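Local coordinates for phosphonopyruvate hydrolase (Variovorax sp., PDB 2HJP), which hydrolyses the phosphorus-carbon bond of phosphonopyruvate, giving pyruvate and phosphate, with a divalent metal cation such as magnesium, cobalt or manganese as cofactor, at the interface of chains A and B. Numbering follows the deposited sequence. Chains: chain A/B, Phosphonopyruvate hydrolase.

Contact 1: the interface of chains A and B. Residues chain A 26, 30, 267, 272, 275; chain B 48, 239, 243, 246.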
ATOM      1  N   LEU A  26       8.667  -3.784 -15.600  1.00 17.95           N
ATOM      2  CA  LEU A  26       8.928  -4.486 -16.847  1.00 16.87           C
ATOM      3  C   LEU A  26       9.435  -3.478 -17.917  1.00 16.24           C
ATOM      4  O   LEU A  26      10.421  -3.723 -18.602  1.00 15.23           O
ATOM      5  CB  LEU A  26       7.668  -5.278 -17.344  1.00 16.21           C
ATOM      6  CG  LEU A  26       7.746  -6.012 -18.707  1.00 15.36           C
ATOM      7  CD1 LEU A  26       8.819  -7.047 -18.671  1.00 15.37           C
ATOM      8  CD2 LEU A  26       6.427  -6.680 -19.093  1.00 14.88           C
ATOM      9  N   LEU A  30      13.000  -3.162 -19.875  1.00 14.88           N
ATOM     10  CA  LEU A  30      13.255  -3.092 -21.303  1.00 15.70           C
ATOM     11  C   LEU A  30      14.138  -1.896 -21.639  1.00 15.09           C
ATOM     12  O   LEU A  30      14.975  -2.001 -22.540  1.00 16.70           O
ATOM     13  CB  LEU A  30      11.951  -3.055 -22.090  1.00 12.37           C
ATOM     14  CG  LEU A  30      11.150  -4.368 -21.971  1.00 16.40           C
ATOM     15  CD1 LEU A  30       9.707  -4.151 -22.432  1.00 17.34           C
ATOM     16  CD2 LEU A  30      11.833  -5.488 -22.797  1.00 14.66           C
ATOM     17  N   PRO A 267       4.826 -10.832 -29.027  1.00 19.85           N
ATOM     18  CA  PRO A 267       6.002 -11.489 -28.443  1.00 19.74           C
ATOM     19  C   PRO A 267       5.328 -12.786 -27.845  1.00 19.23           C
ATOM     20  O   PRO A 267       4.128 -12.767 -27.457  1.00 17.55           O
ATOM     21  CB  PRO A 267       6.418 -10.526 -27.311  1.00 18.24           C
ATOM     22  CG  PRO A 267       6.121  -9.164 -27.929  1.00 19.96           C
ATOM     23  CD  PRO A 267       4.743  -9.399 -28.648  1.00 19.46           C
ATOM     24  N   ILE A 272       7.794 -13.450 -22.439  1.00 18.50           N
ATOM     25  CA  ILE A 272       7.424 -12.715 -21.211  1.00 17.44           C
ATOM     26  C   ILE A 272       7.931 -13.501 -19.982  1.00 18.04           C
ATOM     27  O   ILE A 272       8.455 -12.906 -18.991  1.00 17.13           O
ATOM     28  CB  ILE A 272       5.887 -12.573 -21.118  1.00 21.17           C
ATOM     29  CG1 ILE A 272       5.364 -11.966 -22.418  1.00 18.64           C
ATOM     30  CG2 ILE A 272       5.516 -11.698 -19.887  1.00 17.47           C
ATOM     31  CD1 ILE A 272       3.851 -12.043 -22.597  1.00 33.31           C
ATOM     32  N   LEU A 275      11.417 -12.583 -19.374  1.00 17.09           N
ATOM     33  CA  LEU A 275      11.548 -11.217 -18.885  1.00 19.88           C
ATOM     34  C   LEU A 275      11.160 -11.157 -17.403  1.00 21.22           C
ATOM     35  O   LEU A 275      11.587 -10.264 -16.678  1.00 19.92           O
ATOM     36  CB  LEU A 275      10.639 -10.273 -19.691  1.00 19.40           C
ATOM     37  CG  LEU A 275      11.276  -9.785 -21.016  1.00 23.15           C
ATOM     38  CD1 LEU A 275      10.222  -9.128 -21.870  1.00 18.63           C
ATOM     39  CD2 LEU A 275      12.436  -8.803 -20.707  1.00 20.65           C
TER
ATOM     40  N   ALA B  48       3.899 -10.161 -14.528  1.00 14.76           N
ATOM     41  CA  ALA B  48       4.830  -9.903 -15.637  1.00 13.17           C
ATOM     42  C   ALA B  48       5.184  -8.411 -15.647  1.00 13.80           C
ATOM     43  O   ALA B  48       6.352  -8.027 -15.875  1.00 13.22           O
ATOM     44  CB  ALA B  48       4.200 -10.332 -16.991  1.00 11.33           C
ATOM     45  N   ILE B 239      -0.300  -7.588 -22.098  1.00 15.92           N
ATOM     46  CA  ILE B 239       1.117  -7.382 -21.699  1.00 19.08           C
ATOM     47  C   ILE B 239       2.059  -7.753 -22.897  1.00 18.48           C
ATOM     48  O   ILE B 239       3.139  -7.153 -23.116  1.00 18.07           O
ATOM     49  CB  ILE B 239       1.479  -8.210 -20.371  1.00 17.02           C
ATOM     50  CG1 ILE B 239       2.823  -7.740 -19.810  1.00 15.22           C
ATOM     51  CG2 ILE B 239       1.507  -9.682 -20.648  1.00 13.70           C
ATOM     52  CD1 ILE B 239       2.797  -6.359 -19.165  1.00 16.14           C
ATOM     53  N   VAL B 243       4.759  -5.259 -24.487  1.00 17.58           N
ATOM     54  CA  VAL B 243       6.163  -5.597 -24.552  1.00 18.06           C
ATOM     55  C   VAL B 243       6.672  -5.485 -25.981  1.00 18.53           C
ATOM     56  O   VAL B 243       7.725  -4.879 -26.220  1.00 19.63           O
ATOM     57  CB  VAL B 243       6.463  -7.043 -23.990  1.00 17.14           C
ATOM     58  CG1 VAL B 243       7.827  -7.541 -24.458  1.00 21.13           C
ATOM     59  CG2 VAL B 243       6.443  -7.035 -22.477  1.00 17.16           C
ATOM     60  N   VAL B 246       6.900  -1.671 -26.843  1.00 16.66           N
ATOM     61  CA  VAL B 246       7.858  -0.868 -26.049  1.00 17.78           C
ATOM     62  C   VAL B 246       9.279  -1.218 -26.413  1.00 18.82           C
ATOM     63  O   VAL B 246      10.162  -0.341 -26.588  1.00 18.66           O
ATOM     64  CB  VAL B 246       7.679  -1.125 -24.558  1.00 17.96           C
ATOM     65  CG1 VAL B 246       8.920  -0.593 -23.769  1.00 16.91           C
ATOM     66  CG2 VAL B 246       6.354  -0.423 -24.114  1.00 15.20           C
TER
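A:Leu26 and B:Val243 meet in an apolar, helix-on-helix patch of the two-fold subunit interface, which helps join two copies of this PEP mutase/isocitrate lyase superfamily enzyme into its dimer. Chain A supplies helix 25-34 and the C-terminal segment around helix 269-275, which packs on the partner. Chain B answers with the short helix 43-49 and with helix 237-256, the helix that barrels of this family exchange between subunits.

A:Leu26 has CG anti to its backbone N (chi1 176°), which sends the branched end toward chain B. Its CD2 methyl meets B:Val243 CG2 at 3.4 Å, a tight carbon contact in which the two side chains cross at about a right angle. The same CD2 of A:Leu26 lies 3.6 Å from B:Ile239 CD1, one turn earlier on the long helix. Nearer its backbone, A:Leu26 CB rests 3.4 Å from the carbonyl O of B:Ala48, a plain van der Waals approach.

B:Val243 works with both branches. With CG1 anti to its backbone N (chi1 162°), CG2 is left for A:Leu26, while CG1 points tip to tip at A:Leu275 CD1, 3.9 Å away. The ring of A:Pro267 approaches that same CG1 more loosely. On the other flank, A:Ile272 divides its branches between two helices: CG2 presses on B:Ala48 CB at 3.5 Å, again tight, and CD1 reaches B:Ile239 CG2 at 3.9 Å. The small methyl of B:Ala48 probably allows the isoleucine this close to helix 43-49. Farther along helix 237-256, A:Leu30 CD1 slants across to B:Val246 CG1 at 3.9 Å.

Contact 2: the interface of chains A and B. Residues chain A 44, 47-48, 52, 236, 239-240; chain B 269, 272-273, 276.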
ATOM      1  N   PHE A  44       3.833  11.587 -15.110  1.00 17.68           N
ATOM      2  CA  PHE A  44       2.867  11.641 -16.184  1.00 15.39           C
ATOM      3  C   PHE A  44       2.558  10.190 -16.615  1.00 16.18           C
ATOM      4  O   PHE A  44       1.369   9.777 -16.772  1.00 16.88           O
ATOM      5  CB  PHE A  44       3.471  12.423 -17.389  1.00 15.14           C
ATOM      6  CG  PHE A  44       2.549  12.436 -18.596  1.00 16.41           C
ATOM      7  CD1 PHE A  44       1.490  13.330 -18.652  1.00 17.42           C
ATOM      8  CD2 PHE A  44       2.698  11.496 -19.608  1.00 15.42           C
ATOM      9  CE1 PHE A  44       0.565  13.276 -19.737  1.00 17.15           C
ATOM     10  CE2 PHE A  44       1.812  11.438 -20.663  1.00 17.28           C
ATOM     11  CZ  PHE A  44       0.724  12.353 -20.717  1.00 16.50           C
ATOM     12  N   SER A  47       0.633   8.278 -13.740  1.00 12.55           N
ATOM     13  CA  SER A  47      -0.768   8.700 -13.643  1.00 13.42           C
ATOM     14  C   SER A  47      -1.515   8.279 -14.928  1.00 13.28           C
ATOM     15  O   SER A  47      -2.664   7.891 -14.883  1.00 14.33           O
ATOM     16  CB  SER A  47      -0.885  10.244 -13.394  1.00 14.86           C
ATOM     17  OG  SER A  47      -0.271  10.868 -14.505  1.00 17.87           O
ATOM     18  N   ALA A  48      -0.874   8.360 -16.089  1.00 14.76           N
ATOM     19  CA  ALA A  48      -1.574   7.964 -17.320  1.00 13.17           C
ATOM     20  C   ALA A  48      -1.936   6.477 -17.226  1.00 13.80           C
ATOM     21  O   ALA A  48      -3.042   6.056 -17.632  1.00 13.22           O
ATOM     22  CB  ALA A  48      -0.688   8.241 -18.567  1.00 11.33           C
ATOM     23  N   VAL A  52      -5.686   8.681 -14.791  1.00 18.07           N
ATOM     24  CA  VAL A  52      -6.019   9.895 -14.021  1.00 17.88           C
ATOM     25  C   VAL A  52      -5.075  11.002 -14.518  1.00 17.22           C
ATOM     26  O   VAL A  52      -3.975  10.706 -15.035  1.00 15.58           O
ATOM     27  CB  VAL A  52      -5.918   9.714 -12.469  1.00 18.99           C
ATOM     28  CG1 VAL A  52      -6.936   8.688 -12.022  1.00 18.61           C
ATOM     29  CG2 VAL A  52      -4.460   9.427 -12.017  1.00 20.24           C
ATOM     30  N   ASN A 236       7.744  10.458 -22.051  1.00 16.48           N
ATOM     31  CA  ASN A 236       6.515   9.641 -21.994  1.00 16.60           C
ATOM     32  C   ASN A 236       6.311   8.697 -23.186  1.00 17.56           C
ATOM     33  O   ASN A 236       5.189   8.317 -23.500  1.00 17.79           O
ATOM     34  CB  ASN A 236       5.287  10.616 -21.883  1.00 15.38           C
ATOM     35  CG  ASN A 236       5.233  11.675 -23.041  1.00 15.48           C
ATOM     36  OD1 ASN A 236       5.786  11.455 -24.104  1.00 19.46           O
ATOM     37  ND2 ASN A 236       4.554  12.831 -22.792  1.00 17.49           N
ATOM     38  N   ILE A 239       4.690   4.974 -22.344  1.00 15.92           N
ATOM     39  CA  ILE A 239       3.220   4.800 -22.208  1.00 19.08           C
ATOM     40  C   ILE A 239       2.534   5.018 -23.601  1.00 18.48           C
ATOM     41  O   ILE A 239       1.511   4.384 -23.956  1.00 18.07           O
ATOM     42  CB  ILE A 239       2.616   5.771 -21.082  1.00 17.02           C
ATOM     43  CG1 ILE A 239       1.183   5.355 -20.743  1.00 15.22           C
ATOM     44  CG2 ILE A 239       2.660   7.201 -21.528  1.00 13.70           C
ATOM     45  CD1 ILE A 239       1.067   4.059 -19.949  1.00 16.14           C
ATOM     46  N   ARG A 240       3.139   5.883 -24.397  1.00 17.66           N
ATOM     47  CA  ARG A 240       2.579   6.199 -25.694  1.00 19.20           C
ATOM     48  C   ARG A 240       2.713   4.997 -26.578  1.00 17.54           C
ATOM     49  O   ARG A 240       1.723   4.602 -27.199  1.00 16.30           O
ATOM     50  CB  ARG A 240       3.211   7.472 -26.311  1.00 17.32           C
ATOM     51  CG  ARG A 240       2.588   8.731 -25.727  1.00 19.52           C
ATOM     52  CD  ARG A 240       3.579   9.957 -25.885  1.00 17.56           C
ATOM     53  NE  ARG A 240       3.562  10.458 -27.279  1.00 17.65           N
ATOM     54  CZ  ARG A 240       4.518  11.216 -27.785  1.00 21.52           C
ATOM     55  NH1 ARG A 240       5.580  11.584 -26.990  1.00 15.16           N
ATOM     56  NH2 ARG A 240       4.445  11.515 -29.072  1.00 19.69           N
TER
ATOM     57  N   VAL B 269       0.710  12.932 -27.263  1.00 19.64           N
ATOM     58  CA  VAL B 269       0.550  13.221 -25.845  1.00 19.47           C
ATOM     59  C   VAL B 269      -0.887  13.635 -25.604  1.00 20.46           C
ATOM     60  O   VAL B 269      -1.515  13.243 -24.604  1.00 19.48           O
ATOM     61  CB  VAL B 269       1.481  14.335 -25.398  1.00 21.34           C
ATOM     62  CG1 VAL B 269       1.216  14.721 -23.897  1.00 19.74           C
ATOM     63  CG2 VAL B 269       2.879  13.888 -25.589  1.00 19.69           C
ATOM     64  N   ILE B 272      -3.114  10.664 -24.935  1.00 18.50           N
ATOM     65  CA  ILE B 272      -2.999  10.080 -23.582  1.00 17.44           C
ATOM     66  C   ILE B 272      -3.727  10.998 -22.575  1.00 18.04           C
ATOM     67  O   ILE B 272      -4.441  10.516 -21.643  1.00 17.13           O
ATOM     68  CB  ILE B 272      -1.512   9.967 -23.174  1.00 21.17           C
ATOM     69  CG1 ILE B 272      -0.752   9.220 -24.268  1.00 18.64           C
ATOM     70  CG2 ILE B 272      -1.398   9.246 -21.802  1.00 17.47           C
ATOM     71  CD1 ILE B 272       0.767   9.293 -24.157  1.00 33.31           C
ATOM     72  N   ILE B 273      -3.558  12.311 -22.718  1.00 15.96           N
ATOM     73  CA  ILE B 273      -4.233  13.190 -21.778  1.00 18.60           C
ATOM     74  C   ILE B 273      -5.779  12.985 -21.807  1.00 17.76           C
ATOM     75  O   ILE B 273      -6.464  13.100 -20.773  1.00 17.51           O
ATOM     76  CB  ILE B 273      -3.836  14.694 -22.068  1.00 19.39           C
ATOM     77  CG1 ILE B 273      -2.371  14.891 -21.611  1.00 19.75           C
ATOM     78  CG2 ILE B 273      -4.687  15.681 -21.235  1.00 19.86           C
ATOM     79  CD1 ILE B 273      -1.683  16.134 -22.174  1.00 23.27           C
ATOM     80  N   GLN B 276      -6.710   9.947 -19.953  1.00 21.40           N
ATOM     81  CA  GLN B 276      -6.593  10.204 -18.530  1.00 21.46           C
ATOM     82  C   GLN B 276      -7.820  10.885 -17.901  1.00 21.06           C
ATOM     83  O   GLN B 276      -7.861  11.089 -16.706  1.00 20.49           O
ATOM     84  CB  GLN B 276      -5.362  11.090 -18.282  1.00 21.20           C
ATOM     85  CG  GLN B 276      -4.010  10.344 -18.274  1.00 17.65           C
ATOM     86  CD  GLN B 276      -2.861  11.373 -18.217  1.00 21.36           C
ATOM     87  OE1 GLN B 276      -2.779  12.290 -19.075  1.00 21.40           O
ATOM     88  NE2 GLN B 276      -1.996  11.254 -17.204  1.00 18.13           N
TER
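With CG anti to the backbone N (chi1 176°), A:Phe44 swings its ring off helix 43-49 toward chain B, while B:Gln276, CG anti to its carbonyl carbon (chi1 -80°) and extended beyond CG, runs out to meet it. The amide oxygen B:Gln276 OE1 comes to 3.5 Å from ring atom A:Phe44 CE1, with the amide and ring planes turned 77° apart. Here the C-terminal segment of one subunit of this PEP mutase-family enzyme packs beside the other's active-site region; A:Phe44 itself belongs to the substrate-binding segment.

Three aliphatic side chains of chain B border the ring. B:Ile273 CG1 sits in plane at its edge, 3.8 Å from A:Phe44 CE1, and B:Ile272 CG2 lies 3.9 Å from A:Phe44 CZ. B:Val269 also borders CZ, through CG1, and turns its other methyl, CG2, toward A:Asn236 ND2 at 3.4 Å.

B:Val269 CG2 also lies over one face of the A:Arg240 guanidinium, toward the rim and 3.8 Å from A:Arg240 CZ. A:Arg240 NH1 donates to A:Asn236 OD1 at 2.9 Å, close to the guanidinium plane, tying down the head group within chain A. An alanine in place of A:Arg240 would probably leave A:Asn236 OD1 without this donor and open a gap beside B:Val269. The modelled approach of the arginine's CG to B:Ile272 is too short to trust.

Within helix 43-49, A:Ser47 OG hydrogen-bonds back to A:Phe44 O from above the carbonyl plane. The amide nitrogen B:Gln276 NE2 stands 3.0 Å from A:Val52 O, yet its N-H points elsewhere and makes no hydrogen bond to that carbonyl.

The C-alpha centres of contact 1 and contact 2 lie about 19 Å apart, within one two-fold interface. Helices 43-49, 237-256 and 269-275 take part in both with the chains exchanged; A:Ile272 in contact 1 and B:Ile272 in contact 2 pack alike. Contact 1 adds helix 25-34; its centre is about 24 Å from A:Asp54, the inferred nucleophile, but its B:Ala48 and B:Ile239 belong to the other subunit's site. The centre of contact 2 is about 7 Å from A:Asp54. Dimer formation is thus likely to help shape each active site's surroundings, each subunit lending its C-terminal segment to the other.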